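Local structure of deoxycytidylate deaminase (Cyanophage S-TIM5, 4P9E) at residues Ser102-Arg116 with Gly124-Met138. The protein probably catalyses the zinc-dependent hydrolytic deamination of dCMP to dUMP. Residues are numbered along the deposited sequence; the frame is centred on the assembly and turned at random.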
loop_
_atom_site.group_PDB
_atom_site.type_symbol
_atom_site.label_atom_id
_atom_site.label_comp_id
_atom_site.label_asym_id
_atom_site.label_seq_id
_atom_site.Cartn_x
_atom_site.Cartn_y
_atom_site.Cartn_z
ATOM N N SER A 102 7.128 -15.712 -19.571
ATOM C CA SER A 102 8.263 -14.830 -19.814
ATOM C C SER A 102 7.918 -13.380 -20.191
ATOM O O SER A 102 8.508 -12.457 -19.645
ATOM C CB SER A 102 9.180 -15.447 -20.860
ATOM O OG SER A 102 9.756 -16.632 -20.350
ATOM N N LYS A 103 6.970 -13.185 -21.109
ATOM C CA LYS A 103 6.510 -11.852 -21.499
ATOM C C LYS A 103 6.088 -11.048 -20.289
ATOM O O LYS A 103 6.324 -9.838 -20.206
ATOM C CB LYS A 103 5.251 -11.929 -22.365
ATOM C CG LYS A 103 5.324 -12.685 -23.651
ATOM C CD LYS A 103 3.958 -12.646 -24.374
ATOM C CE LYS A 103 2.817 -13.185 -23.528
ATOM N NZ LYS A 103 1.668 -13.619 -24.367
ATOM N N MET A 104 5.400 -11.730 -19.379
ATOM C CA MET A 104 4.729 -11.065 -18.276
ATOM C C MET A 104 5.706 -10.754 -17.165
ATOM O O MET A 104 5.683 -9.664 -16.577
ATOM C CB MET A 104 3.580 -11.922 -17.766
ATOM C CG MET A 104 2.468 -12.092 -18.788
ATOM S SD MET A 104 0.900 -12.566 -18.034
ATOM C CE MET A 104 1.092 -14.336 -17.939
ATOM N N ILE A 105 6.563 -11.728 -16.898
ATOM C CA ILE A 105 7.664 -11.574 -15.976
ATOM C C ILE A 105 8.521 -10.358 -16.356
ATOM O O ILE A 105 8.874 -9.549 -15.495
ATOM C CB ILE A 105 8.495 -12.865 -15.956
ATOM C CG1 ILE A 105 7.644 -14.013 -15.431
ATOM C CG2 ILE A 105 9.739 -12.721 -15.116
ATOM C CD1 ILE A 105 8.201 -15.375 -15.744
ATOM N N ALA A 106 8.838 -10.208 -17.640
ATOM C CA ALA A 106 9.689 -9.092 -18.068
ATOM C C ALA A 106 8.980 -7.754 -17.930
ATOM O O ALA A 106 9.551 -6.763 -17.459
ATOM C CB ALA A 106 10.148 -9.285 -19.486
ATOM N N GLN A 107 7.727 -7.730 -18.361
ATOM C CA GLN A 107 6.921 -6.534 -18.277
ATOM C C GLN A 107 6.624 -6.156 -16.816
ATOM O O GLN A 107 6.357 -4.994 -16.504
ATOM C CB GLN A 107 5.632 -6.735 -19.065
ATOM C CG GLN A 107 4.925 -5.451 -19.435
ATOM C CD GLN A 107 5.626 -4.674 -20.535
ATOM O OE1 GLN A 107 6.712 -4.136 -20.336
ATOM N NE2 GLN A 107 4.995 -4.598 -21.700
ATOM N N ALA A 108 6.699 -7.137 -15.918
ATOM C CA ALA A 108 6.409 -6.915 -14.504
ATOM C C ALA A 108 7.571 -6.280 -13.748
ATOM O O ALA A 108 7.434 -5.886 -12.595
ATOM C CB ALA A 108 6.003 -8.221 -13.844
ATOM N N GLY A 109 8.717 -6.188 -14.406
ATOM C CA GLY A 109 9.908 -5.644 -13.789
ATOM C C GLY A 109 10.595 -6.637 -12.876
ATOM O O GLY A 109 11.320 -6.247 -11.959
ATOM N N VAL A 110 10.343 -7.921 -13.100
ATOM C CA VAL A 110 11.055 -8.958 -12.373
ATOM C C VAL A 110 12.532 -8.842 -12.734
ATOM O O VAL A 110 12.897 -8.822 -13.898
ATOM C CB VAL A 110 10.490 -10.344 -12.675
ATOM C CG1 VAL A 110 11.406 -11.441 -12.183
ATOM C CG2 VAL A 110 9.120 -10.483 -12.035
ATOM N N LYS A 111 13.367 -8.714 -11.715
ATOM C CA LYS A 111 14.776 -8.424 -11.886
ATOM C C LYS A 111 15.516 -9.651 -12.432
ATOM O O LYS A 111 16.285 -9.567 -13.392
ATOM C CB LYS A 111 15.342 -8.001 -10.532
ATOM C CG LYS A 111 16.817 -7.697 -10.514
ATOM C CD LYS A 111 17.224 -7.109 -9.171
ATOM C CE LYS A 111 16.819 -8.019 -8.007
ATOM N NZ LYS A 111 17.033 -7.382 -6.661
ATOM N N LYS A 112 15.260 -10.799 -11.814
ATOM C CA LYS A 112 15.940 -12.019 -12.181
ATOM C C LYS A 112 15.063 -13.244 -11.907
ATOM O O LYS A 112 14.274 -13.257 -10.972
ATOM C CB LYS A 112 17.257 -12.109 -11.408
ATOM C CG LYS A 112 17.978 -13.429 -11.523
ATOM C CD LYS A 112 19.165 -13.433 -10.604
ATOM C CE LYS A 112 20.155 -14.535 -10.944
ATOM N NZ LYS A 112 21.221 -14.522 -9.922
ATOM N N VAL A 113 15.208 -14.264 -12.742
ATOM C CA VAL A 113 14.577 -15.560 -12.520
ATOM C C VAL A 113 15.610 -16.678 -12.219
ATOM O O VAL A 113 16.549 -16.886 -12.981
ATOM C CB VAL A 113 13.700 -15.979 -13.738
ATOM C CG1 VAL A 113 13.089 -17.362 -13.517
ATOM C CG2 VAL A 113 12.608 -14.944 -14.016
ATOM N N TYR A 114 15.432 -17.372 -11.097
ATOM C CA TYR A 114 16.179 -18.586 -10.772
ATOM C C TYR A 114 15.304 -19.808 -11.071
ATOM O O TYR A 114 14.164 -19.882 -10.609
ATOM C CB TYR A 114 16.541 -18.622 -9.285
ATOM C CG TYR A 114 17.422 -17.508 -8.773
ATOM C CD1 TYR A 114 18.778 -17.700 -8.593
ATOM C CD2 TYR A 114 16.887 -16.267 -8.425
ATOM C CE1 TYR A 114 19.592 -16.674 -8.106
ATOM C CE2 TYR A 114 17.692 -15.234 -7.939
ATOM C CZ TYR A 114 19.039 -15.448 -7.781
ATOM O OH TYR A 114 19.839 -14.439 -7.305
ATOM N N TYR A 115 15.821 -20.762 -11.838
ATOM C CA TYR A 115 15.106 -22.031 -12.057
ATOM C C TYR A 115 15.946 -23.266 -11.757
ATOM O O TYR A 115 17.182 -23.234 -11.831
ATOM C CB TYR A 115 14.553 -22.130 -13.470
ATOM C CG TYR A 115 15.612 -22.275 -14.530
ATOM C CD1 TYR A 115 15.986 -23.527 -14.995
ATOM C CD2 TYR A 115 16.231 -21.158 -15.083
ATOM C CE1 TYR A 115 16.944 -23.672 -15.972
ATOM C CE2 TYR A 115 17.200 -21.295 -16.054
ATOM C CZ TYR A 115 17.552 -22.557 -16.502
ATOM O OH TYR A 115 18.521 -22.708 -17.478
ATOM N N ARG A 116 15.296 -24.332 -11.305
ATOM C CA ARG A 116 15.984 -25.598 -11.108
ATOM C C ARG A 116 16.031 -26.478 -12.346
ATOM O O ARG A 116 17.035 -27.116 -12.616
ATOM C CB ARG A 116 15.381 -26.378 -9.948
ATOM C CG ARG A 116 16.209 -27.570 -9.535
ATOM C CD ARG A 116 16.320 -27.671 -8.037
ATOM N NE ARG A 116 17.518 -27.022 -7.530
ATOM C CZ ARG A 116 17.741 -26.780 -6.248
ATOM N NH1 ARG A 116 16.846 -27.134 -5.343
ATOM N NH2 ARG A 116 18.857 -26.185 -5.870
ATOM N N GLY A 124 11.568 -19.191 -23.697
ATOM C CA GLY A 124 11.236 -18.288 -22.616
ATOM C C GLY A 124 12.511 -17.673 -22.086
ATOM O O GLY A 124 12.599 -16.473 -21.857
ATOM N N ILE A 125 13.515 -18.523 -21.931
ATOM C CA ILE A 125 14.796 -18.148 -21.365
ATOM C C ILE A 125 15.550 -17.061 -22.138
ATOM O O ILE A 125 16.047 -16.106 -21.546
ATOM C CB ILE A 125 15.691 -19.386 -21.244
ATOM C CG1 ILE A 125 14.999 -20.435 -20.385
ATOM C CG2 ILE A 125 17.047 -19.017 -20.667
ATOM C CD1 ILE A 125 14.747 -19.958 -18.987
ATOM N N ASP A 126 15.653 -17.201 -23.455
ATOM C CA ASP A 126 16.427 -16.226 -24.215
ATOM C C ASP A 126 15.666 -14.904 -24.333
ATOM O O ASP A 126 16.261 -13.822 -24.349
ATOM C CB ASP A 126 16.874 -16.779 -25.580
ATOM C CG ASP A 126 15.763 -16.780 -26.609
ATOM O OD1 ASP A 126 14.607 -17.027 -26.211
ATOM O OD2 ASP A 126 16.041 -16.533 -27.811
ATOM N N VAL A 127 14.343 -14.986 -24.370
ATOM C CA VAL A 127 13.560 -13.768 -24.398
ATOM C C VAL A 127 13.689 -12.971 -23.107
ATOM O O VAL A 127 13.862 -11.754 -23.145
ATOM C CB VAL A 127 12.104 -14.038 -24.762
ATOM C CG1 VAL A 127 11.177 -13.125 -23.981
ATOM C CG2 VAL A 127 11.933 -13.832 -26.261
ATOM N N LEU A 128 13.629 -13.656 -21.972
ATOM C CA LEU A 128 13.863 -12.999 -20.697
ATOM C C LEU A 128 15.191 -12.237 -20.747
ATOM O O LEU A 128 15.314 -11.132 -20.209
ATOM C CB LEU A 128 13.879 -14.022 -19.555
ATOM C CG LEU A 128 12.580 -14.679 -19.072
ATOM C CD1 LEU A 128 12.877 -15.993 -18.395
ATOM C CD2 LEU A 128 11.818 -13.796 -18.104
ATOM N N GLN A 129 16.177 -12.819 -21.420
ATOM C CA GLN A 129 17.503 -12.221 -21.444
ATOM C C GLN A 129 17.572 -11.063 -22.418
ATOM O O GLN A 129 18.177 -10.023 -22.123
ATOM C CB GLN A 129 18.570 -13.274 -21.714
ATOM C CG GLN A 129 18.900 -14.056 -20.446
ATOM C CD GLN A 129 20.069 -15.013 -20.599
ATOM O OE1 GLN A 129 20.968 -15.046 -19.752
ATOM N NE2 GLN A 129 20.055 -15.807 -21.668
ATOM N N GLN A 130 16.926 -11.247 -23.565
ATOM C CA GLN A 130 16.735 -10.171 -24.529
ATOM C C GLN A 130 16.157 -8.960 -23.829
ATOM O O GLN A 130 16.616 -7.834 -24.029
ATOM C CB GLN A 130 15.759 -10.593 -25.625
ATOM C CG GLN A 130 16.301 -11.568 -26.654
ATOM C CD GLN A 130 15.288 -11.825 -27.763
ATOM O OE1 GLN A 130 14.525 -10.931 -28.139
ATOM N NE2 GLN A 130 15.266 -13.056 -28.279
ATOM N N LEU A 131 15.158 -9.216 -22.983
ATOM C CA LEU A 131 14.384 -8.162 -22.326
ATOM C C LEU A 131 14.997 -7.627 -21.034
ATOM O O LEU A 131 14.397 -6.782 -20.373
ATOM C CB LEU A 131 12.948 -8.634 -22.081
ATOM C CG LEU A 131 12.138 -8.834 -23.361
ATOM C CD1 LEU A 131 10.757 -9.395 -23.075
ATOM C CD2 LEU A 131 12.040 -7.526 -24.120
ATOM N N GLY A 132 16.181 -8.111 -20.668
ATOM C CA GLY A 132 16.907 -7.524 -19.554
ATOM C C GLY A 132 16.659 -8.144 -18.197
ATOM O O GLY A 132 17.139 -7.644 -17.185
ATOM N N VAL A 133 15.905 -9.235 -18.174
ATOM C CA VAL A 133 15.766 -10.032 -16.976
ATOM C C VAL A 133 16.982 -10.950 -16.894
ATOM O O VAL A 133 17.349 -11.577 -17.876
ATOM C CB VAL A 133 14.467 -10.889 -17.021
ATOM C CG1 VAL A 133 14.240 -11.601 -15.714
ATOM C CG2 VAL A 133 13.267 -10.025 -17.362
ATOM N N GLU A 134 17.609 -11.017 -15.730
ATOM C CA GLU A 134 18.681 -11.969 -15.494
ATOM C C GLU A 134 18.140 -13.367 -15.231
ATOM O O GLU A 134 17.010 -13.531 -14.754
ATOM C CB GLU A 134 19.564 -11.505 -14.345
ATOM C CG GLU A 134 20.070 -10.093 -14.565
ATOM C CD GLU A 134 20.906 -9.925 -15.844
ATOM O OE1 GLU A 134 20.914 -8.802 -16.399
ATOM O OE2 GLU A 134 21.561 -10.901 -16.287
ATOM N N VAL A 135 18.952 -14.370 -15.564
ATOM C CA VAL A 135 18.572 -15.777 -15.446
ATOM C C VAL A 135 19.703 -16.619 -14.873
ATOM O O VAL A 135 20.840 -16.470 -15.281
ATOM C CB VAL A 135 18.202 -16.375 -16.818
ATOM C CG1 VAL A 135 17.695 -17.798 -16.651
ATOM C CG2 VAL A 135 17.162 -15.510 -17.532
ATOM N N GLU A 136 19.383 -17.502 -13.930
ATOM C CA GLU A 136 20.359 -18.423 -13.354
ATOM C C GLU A 136 19.750 -19.789 -12.991
ATOM O O GLU A 136 18.754 -19.866 -12.290
ATOM C CB GLU A 136 21.048 -17.804 -12.125
ATOM C CG GLU A 136 22.070 -18.714 -11.432
ATOM C CD GLU A 136 22.618 -18.139 -10.124
ATOM O OE1 GLU A 136 22.407 -16.938 -9.855
ATOM O OE2 GLU A 136 23.265 -18.892 -9.353
ATOM N N LYS A 137 20.373 -20.857 -13.477
ATOM C CA LYS A 137 19.996 -22.222 -13.148
ATOM C C LYS A 137 20.731 -22.681 -11.879
ATOM O O LYS A 137 21.904 -22.392 -11.717
ATOM C CB LYS A 137 20.298 -23.108 -14.366
ATOM C CG LYS A 137 20.541 -24.575 -14.111
ATOM C CD LYS A 137 19.275 -25.362 -13.907
ATOM C CE LYS A 137 19.478 -26.788 -14.381
ATOM N NZ LYS A 137 19.499 -26.838 -15.871
ATOM N N MET A 138 20.034 -23.370 -10.973
ATOM C CA MET A 138 20.618 -23.734 -9.678
ATOM C C MET A 138 20.152 -25.077 -9.136
ATOM O O MET A 138 19.587 -25.887 -9.865
ATOM C CB MET A 138 20.328 -22.657 -8.642
ATOM C CG MET A 138 18.852 -22.418 -8.390
ATOM S SD MET A 138 18.545 -21.406 -6.933
ATOM C CE MET A 138 19.065 -22.518 -5.644
ATOM O OXT MET A 138 20.332 -25.377 -7.955
#
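Met138 OXT, one oxygen of the C-terminal carboxylate, is gripped by Arg116: NH2 donates to OXT at 2.7 Å, 165° at the hydrogen and almost within the guanidinium plane, while NE adds weak bonds to both O and OXT. Glu10 and Glu17 of helix 6-20 form salt bridges with the same guanidinium, so the chain end shares its charge partner. Across the strands, a salt bridge joins Lys112 NZ to Glu136 OE1 (2.7 Å). Lys112 is extended, with CG anti to the backbone N (chi1 171°), which carries its CE over a face of the Tyr114 ring. Strands 112-115 and 134-137 run parallel, axes 14° apart; five backbone bonds from Glu134 N–Lys111 O (3.1 Å) to Met138 N–Tyr115 O (3.0 Å) fix the register. On the sheet face opposite Lys112, Tyr114 and Glu136, Tyr115 takes Lys137 CB over its ring as a CH-pi contact, while Val135 CG1 meets the ring edge at CE2 (3.6 Å). The helices pack through Ile105 CG2 on Leu128 CD2 (3.8 Å); just past the second, Leu131 CD1 meets Ala106 CB. Strand 112-115, helix 123-130 and strand 134-137 form the C-terminal beta-alpha-beta crossover of the cytidine deaminase fold, beside helix 99-107, whose Cys101 is a zinc ligand.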